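Local coordinates for protein peptidase, zinc-dependent (Methanocorpusculum labreanum, PDB 3LMC) that probably acts as a zinc-dependent metallopeptidase of family M54, binding a zinc ion at its presumed active site and an iron ion at a four-cysteine site, at residues A[143-148]-A[179-184]; A[155-160]-A[185-190]. All blocks are in the same frame, centred on the assembly; numbering follows the deposited sequence.

Interaction 1 (A[143-148]-A[179-184]); sequences IVKEGA and KRKYFC. With FE (Fe (III) ion), chain B.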
loop_
_atom_site.group_PDB
_atom_site.type_symbol
_atom_site.label_atom_id
_atom_site.label_comp_id
_atom_site.label_asym_id
_atom_site.label_seq_id
_atom_site.Cartn_x
_atom_site.Cartn_y
_atom_site.Cartn_z
ATOM N N ILE A 143 -4.501 -1.779 -7.918
ATOM C CA ILE A 143 -4.101 -1.823 -6.505
ATOM C C ILE A 143 -2.904 -2.732 -6.271
ATOM O O ILE A 143 -2.049 -2.440 -5.447
ATOM C CB ILE A 143 -5.228 -2.312 -5.591
ATOM C CG1 ILE A 143 -6.446 -1.395 -5.720
ATOM C CG2 ILE A 143 -4.739 -2.380 -4.126
ATOM C CD1 ILE A 143 -7.613 -1.803 -4.836
ATOM N N VAL A 144 -2.860 -3.855 -6.979
ATOM C CA VAL A 144 -1.759 -4.788 -6.831
ATOM C C VAL A 144 -0.460 -4.137 -7.283
ATOM O O VAL A 144 0.566 -4.240 -6.612
ATOM C CB VAL A 144 -1.972 -6.028 -7.701
ATOM C CG1 VAL A 144 -0.674 -6.855 -7.776
ATOM C CG2 VAL A 144 -3.144 -6.854 -7.174
ATOM N N LYS A 145 -0.519 -3.481 -8.439
ATOM C CA LYS A 145 0.650 -2.871 -9.045
ATOM C C LYS A 145 1.207 -1.711 -8.218
ATOM O O LYS A 145 2.421 -1.572 -8.059
ATOM C CB LYS A 145 0.286 -2.363 -10.430
ATOM C CG LYS A 145 0.083 -3.441 -11.487
ATOM C CD LYS A 145 -0.545 -2.784 -12.719
ATOM C CE LYS A 145 -0.684 -3.751 -13.863
ATOM N NZ LYS A 145 -1.040 -2.984 -15.092
ATOM N N GLU A 146 0.320 -0.879 -7.685
ATOM C CA GLU A 146 0.757 0.287 -6.917
ATOM C C GLU A 146 1.039 -0.128 -5.480
ATOM O O GLU A 146 1.907 0.440 -4.819
ATOM C CB GLU A 146 -0.270 1.416 -6.984
ATOM C CG GLU A 146 -0.004 2.560 -6.021
ATOM C CD GLU A 146 1.192 3.414 -6.416
ATOM O OE1 GLU A 146 1.752 3.193 -7.515
ATOM O OE2 GLU A 146 1.564 4.314 -5.630
ATOM N N GLY A 147 0.323 -1.143 -5.006
ATOM C CA GLY A 147 0.605 -1.722 -3.702
ATOM C C GLY A 147 1.957 -2.426 -3.635
ATOM O O GLY A 147 2.690 -2.268 -2.663
ATOM N N ALA A 148 2.295 -3.214 -4.656
ATOM C CA ALA A 148 3.590 -3.893 -4.663
ATOM C C ALA A 148 4.714 -2.867 -4.814
ATOM O O ALA A 148 5.814 -3.062 -4.307
ATOM C CB ALA A 148 3.661 -4.953 -5.765
ATOM N N LYS A 179 2.210 -0.570 -16.622
ATOM C CA LYS A 179 3.094 -1.380 -15.780
ATOM C C LYS A 179 2.583 -2.812 -15.811
ATOM O O LYS A 179 1.391 -3.039 -15.999
ATOM C CB LYS A 179 3.133 -0.864 -14.348
ATOM C CG LYS A 179 3.637 0.557 -14.220
ATOM C CD LYS A 179 3.399 1.064 -12.817
ATOM C CE LYS A 179 4.340 0.426 -11.821
ATOM N NZ LYS A 179 3.987 0.856 -10.431
ATOM N N ARG A 180 3.484 -3.773 -15.666
ATOM C CA ARG A 180 3.097 -5.183 -15.633
ATOM C C ARG A 180 3.248 -5.715 -14.214
ATOM O O ARG A 180 3.880 -5.075 -13.371
ATOM C CB ARG A 180 3.950 -6.023 -16.585
ATOM C CG ARG A 180 3.592 -5.887 -18.065
ATOM C CD ARG A 180 4.014 -4.536 -18.614
ATOM N NE ARG A 180 4.209 -4.571 -20.061
ATOM C CZ ARG A 180 3.357 -4.066 -20.947
ATOM N NH1 ARG A 180 2.240 -3.475 -20.543
ATOM N NH2 ARG A 180 3.627 -4.148 -22.242
ATOM N N LYS A 181 2.636 -6.865 -13.944
ATOM C CA LYS A 181 2.783 -7.497 -12.644
ATOM C C LYS A 181 4.124 -8.212 -12.671
ATOM O O LYS A 181 4.199 -9.419 -12.911
ATOM C CB LYS A 181 1.614 -8.454 -12.356
ATOM C CG LYS A 181 0.301 -7.714 -12.025
ATOM C CD LYS A 181 -0.906 -8.621 -12.048
ATOM C CE LYS A 181 -2.198 -7.799 -12.061
ATOM N NZ LYS A 181 -3.396 -8.618 -12.427
ATOM N N TYR A 182 5.177 -7.448 -12.398
ATOM C CA TYR A 182 6.520 -7.796 -12.847
ATOM C C TYR A 182 7.564 -6.961 -12.110
ATOM O O TYR A 182 7.496 -5.735 -12.105
ATOM C CB TYR A 182 6.603 -7.500 -14.356
ATOM C CG TYR A 182 7.955 -7.664 -15.015
ATOM C CD1 TYR A 182 8.525 -8.918 -15.165
ATOM C CD2 TYR A 182 8.641 -6.568 -15.536
ATOM C CE1 TYR A 182 9.751 -9.084 -15.790
ATOM C CE2 TYR A 182 9.883 -6.721 -16.164
ATOM C CZ TYR A 182 10.427 -7.986 -16.285
ATOM O OH TYR A 182 11.645 -8.173 -16.902
ATOM N N PHE A 183 8.519 -7.624 -11.473
ATOM C CA PHE A 183 9.727 -6.951 -11.023
ATOM C C PHE A 183 10.829 -7.300 -12.007
ATOM O O PHE A 183 11.116 -8.483 -12.207
ATOM C CB PHE A 183 10.135 -7.442 -9.638
ATOM C CG PHE A 183 9.320 -6.864 -8.518
ATOM C CD1 PHE A 183 9.610 -5.620 -8.018
ATOM C CD2 PHE A 183 8.283 -7.582 -7.950
ATOM C CE1 PHE A 183 8.882 -5.089 -6.994
ATOM C CE2 PHE A 183 7.546 -7.048 -6.920
ATOM C CZ PHE A 183 7.852 -5.800 -6.436
ATOM N N CYS A 184 11.448 -6.293 -12.624
ATOM C CA CYS A 184 12.529 -6.556 -13.578
ATOM C C CYS A 184 13.713 -7.243 -12.896
ATOM O O CYS A 184 13.700 -7.468 -11.680
ATOM C CB CYS A 184 12.991 -5.272 -14.264
ATOM S SG CYS A 184 13.997 -4.186 -13.228
HETATM FE FE FE B . 12.710 -2.659 -11.999
#
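K145 reaches K179, and A148 meets F183, in a buried helix-to-loop contact: the middle of helix 136-154 packs against the loop that joins helix 173-178 to helix 185-191. The backbones come nearest at K145 and K181, whose CA atoms lie 6.2 Å apart, and the whole contact buries 338 Å². Its polar link is the hydrogen bond from K145 NZ to the carbonyl oxygen K179 O, 2.6 Å long. The donor stands 30° out of the carbonyl plane, with a C=O...N angle of 148°. The K145 chain, extended beyond CG, reaches the loop with CE 3.1 Å from K179 O.

The K145 stem runs beside K181, whose CG touches K145 CG at 4.3 Å and V144 CG1 at 4.4 Å. K181 is the centre of an inverse gamma turn, and its NZ forms salt bridges with D141 of helix 136-154 and E22 of helix 16-27. A bend at chi3 (73°) sets K179 CE off the line of its chain. K179 NZ lies beside the helix, but its hydrogen bond goes to I166 O, with a weak one to Y168 O. E146 OE1 remains 4.4 Å from K179 NZ, beyond a salt bridge, although the opposite charges may still attract.

Farther along, F183 brings its ring tip to A148. CZ approaches A148 CB at 4.3 Å, and A148 O lies at the ring edge, near the ring plane. One residue on, C184 binds iron through SG and N-caps helix 185-191. The helix in this contact carries H149 and H153 of the zinc site and continues directly from A148 into the HExxH motif characteristic of zinc metallopeptidases, here backed by the loop that supplies C184 to the four-cysteine iron site.

Interaction 2 (A[155-160]-A[185-190]); sequences FGLGHC and GKCRVQ. With FE (Fe (III) ion), chain B; ZN (zinc ion), chain C.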
loop_
_atom_site.group_PDB
_atom_site.type_symbol
_atom_site.label_atom_id
_atom_site.label_comp_id
_atom_site.label_asym_id
_atom_site.label_seq_id
_atom_site.Cartn_x
_atom_site.Cartn_y
_atom_site.Cartn_z
ATOM N N PHE A 155 11.162 -2.270 1.359
ATOM C CA PHE A 155 12.299 -3.177 1.354
ATOM C C PHE A 155 13.570 -2.541 0.797
ATOM O O PHE A 155 14.558 -3.227 0.577
ATOM C CB PHE A 155 11.956 -4.468 0.611
ATOM C CG PHE A 155 11.079 -5.391 1.402
ATOM C CD1 PHE A 155 11.637 -6.315 2.278
ATOM C CD2 PHE A 155 9.691 -5.322 1.295
ATOM C CE1 PHE A 155 10.825 -7.167 3.011
ATOM C CE2 PHE A 155 8.877 -6.166 2.022
ATOM C CZ PHE A 155 9.442 -7.093 2.882
ATOM N N GLY A 156 13.533 -1.231 0.567
ATOM C CA GLY A 156 14.709 -0.489 0.152
ATOM C C GLY A 156 14.845 -0.184 -1.333
ATOM O O GLY A 156 15.773 0.510 -1.733
ATOM N N LEU A 157 13.937 -0.694 -2.160
ATOM C CA LEU A 157 14.011 -0.400 -3.586
ATOM C C LEU A 157 13.604 1.036 -3.887
ATOM O O LEU A 157 12.673 1.575 -3.275
ATOM C CB LEU A 157 13.145 -1.366 -4.393
ATOM C CG LEU A 157 13.677 -2.777 -4.622
ATOM C CD1 LEU A 157 13.729 -3.534 -3.312
ATOM C CD2 LEU A 157 12.792 -3.499 -5.617
ATOM N N GLY A 158 14.297 1.657 -4.837
ATOM C CA GLY A 158 13.914 2.984 -5.290
ATOM C C GLY A 158 13.112 2.878 -6.570
ATOM O O GLY A 158 12.685 1.795 -6.942
ATOM N N HIS A 159 12.909 3.997 -7.255
ATOM C CA HIS A 159 12.185 3.973 -8.521
ATOM C C HIS A 159 12.998 3.402 -9.663
ATOM O O HIS A 159 14.175 3.698 -9.820
ATOM C CB HIS A 159 11.689 5.358 -8.894
ATOM C CG HIS A 159 10.536 5.808 -8.064
ATOM N ND1 HIS A 159 10.386 7.109 -7.637
ATOM C CD2 HIS A 159 9.494 5.118 -7.550
ATOM C CE1 HIS A 159 9.287 7.206 -6.913
ATOM N NE2 HIS A 159 8.725 6.012 -6.849
ATOM N N CYS A 160 12.342 2.593 -10.474
ATOM C CA CYS A 160 12.994 1.910 -11.568
ATOM C C CYS A 160 12.688 2.625 -12.884
ATOM O O CYS A 160 11.614 3.242 -13.036
ATOM C CB CYS A 160 12.480 0.477 -11.601
ATOM S SG CYS A 160 13.133 -0.513 -12.909
ATOM N N GLY A 185 14.734 -7.574 -13.677
ATOM C CA GLY A 185 15.870 -8.322 -13.165
ATOM C C GLY A 185 16.611 -7.570 -12.076
ATOM O O GLY A 185 16.894 -8.112 -10.999
ATOM N N LYS A 186 16.935 -6.315 -12.367
ATOM C CA LYS A 186 17.595 -5.453 -11.399
ATOM C C LYS A 186 16.812 -5.410 -10.075
ATOM O O LYS A 186 17.387 -5.541 -8.993
ATOM C CB LYS A 186 17.743 -4.044 -11.973
ATOM C CG LYS A 186 18.462 -3.082 -11.041
ATOM C CD LYS A 186 18.448 -1.655 -11.584
ATOM C CE LYS A 186 17.036 -1.148 -11.814
ATOM N NZ LYS A 186 16.249 -1.154 -10.552
ATOM N N CYS A 187 15.497 -5.233 -10.155
ATOM C CA CYS A 187 14.707 -5.097 -8.934
ATOM C C CYS A 187 14.566 -6.406 -8.164
ATOM O O CYS A 187 14.663 -6.393 -6.939
ATOM C CB CYS A 187 13.357 -4.464 -9.220
ATOM S SG CYS A 187 13.450 -2.747 -9.767
ATOM N N ARG A 188 14.357 -7.535 -8.850
ATOM C CA ARG A 188 14.269 -8.816 -8.128
ATOM C C ARG A 188 15.529 -9.147 -7.293
ATOM O O ARG A 188 15.412 -9.624 -6.165
ATOM C CB ARG A 188 13.856 -10.006 -9.025
ATOM C CG ARG A 188 14.477 -10.076 -10.413
ATOM C CD ARG A 188 13.653 -11.020 -11.327
ATOM N NE ARG A 188 14.047 -10.959 -12.738
ATOM C CZ ARG A 188 13.233 -11.219 -13.760
ATOM N NH1 ARG A 188 11.970 -11.555 -13.533
ATOM N NH2 ARG A 188 13.678 -11.132 -15.007
ATOM N N VAL A 189 16.717 -8.894 -7.847
ATOM C CA VAL A 189 17.966 -9.108 -7.118
ATOM C C VAL A 189 18.012 -8.285 -5.821
ATOM O O VAL A 189 18.343 -8.807 -4.749
ATOM C CB VAL A 189 19.201 -8.737 -7.975
ATOM C CG1 VAL A 189 20.481 -8.883 -7.153
ATOM C CG2 VAL A 189 19.267 -9.602 -9.223
ATOM N N GLN A 190 17.686 -6.996 -5.918
ATOM C CA GLN A 190 17.672 -6.128 -4.738
ATOM C C GLN A 190 16.646 -6.590 -3.713
ATOM O O GLN A 190 16.918 -6.598 -2.510
ATOM C CB GLN A 190 17.388 -4.678 -5.127
ATOM C CG GLN A 190 18.423 -4.079 -6.060
ATOM C CD GLN A 190 18.056 -2.678 -6.498
ATOM O OE1 GLN A 190 18.356 -2.274 -7.621
ATOM N NE2 GLN A 190 17.392 -1.927 -5.615
HETATM FE FE FE B . 12.710 -2.659 -11.999
HETATM ZN ZN ZN C . 7.315 5.322 -5.352
HETATM O O HOH W 1 17.567 -4.372 -0.346
HETATM O O HOH W 2 16.160 0.242 -6.700
HETATM O O HOH W 3 5.676 6.089 -3.822
#
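C160 and C187 meet through a shared iron ion, the core of a four-cysteine metal site that C165 and C184 complete. Both thiolates bind at 2.4 Å, and C160 CB packs on C187 SG at 3.8 Å. C160 SG stands anti to its backbone N (chi1 178°), whereas C187 SG is anti to its carbonyl carbon (chi1 -66°), placing the two sulfurs on the metal from the loop and from the first turn of helix 185-191. Beside this site L157 fills the inner part of the contact: its CD2 lies 3.8 Å from C187 CB and also touches C187 O, while M167 and L191 meet the same leucine.

The outer side is looser and wetter. K186 brings NZ to 4.0 Å from C160 SG, where its charge may temper that of the thiolates. Q190 extends across L157, with NE2 near CG, and no direct hydrogen bond joins the two segments. Water bridges them instead: one links F155 O weakly to Q190 O, and another accepts both from G158 N at 3.0 Å and from Q190 NE2 at 2.7 Å.

In the fold
Interactions 1 and 2 lie on the same side of the chain's centre, with their own centres 12 Å apart. Along the chain their segments alternate, in the order 143-148, 155-160, 179-184 and 185-190. Helix 136-154 leads into the loop of interaction 2, and the loop of interaction 1 runs directly into helix 185-191. The iron ion ties the two together: C184 SG and C160 SG, both bound to it, lie 3.8 Å apart. Since H159, a zinc ligand, directly precedes C160, the iron site is joined in sequence to the zinc site. Iron thus joins the 155-160 loop to the loop end and helix start at 184-187, next to that zinc ligand.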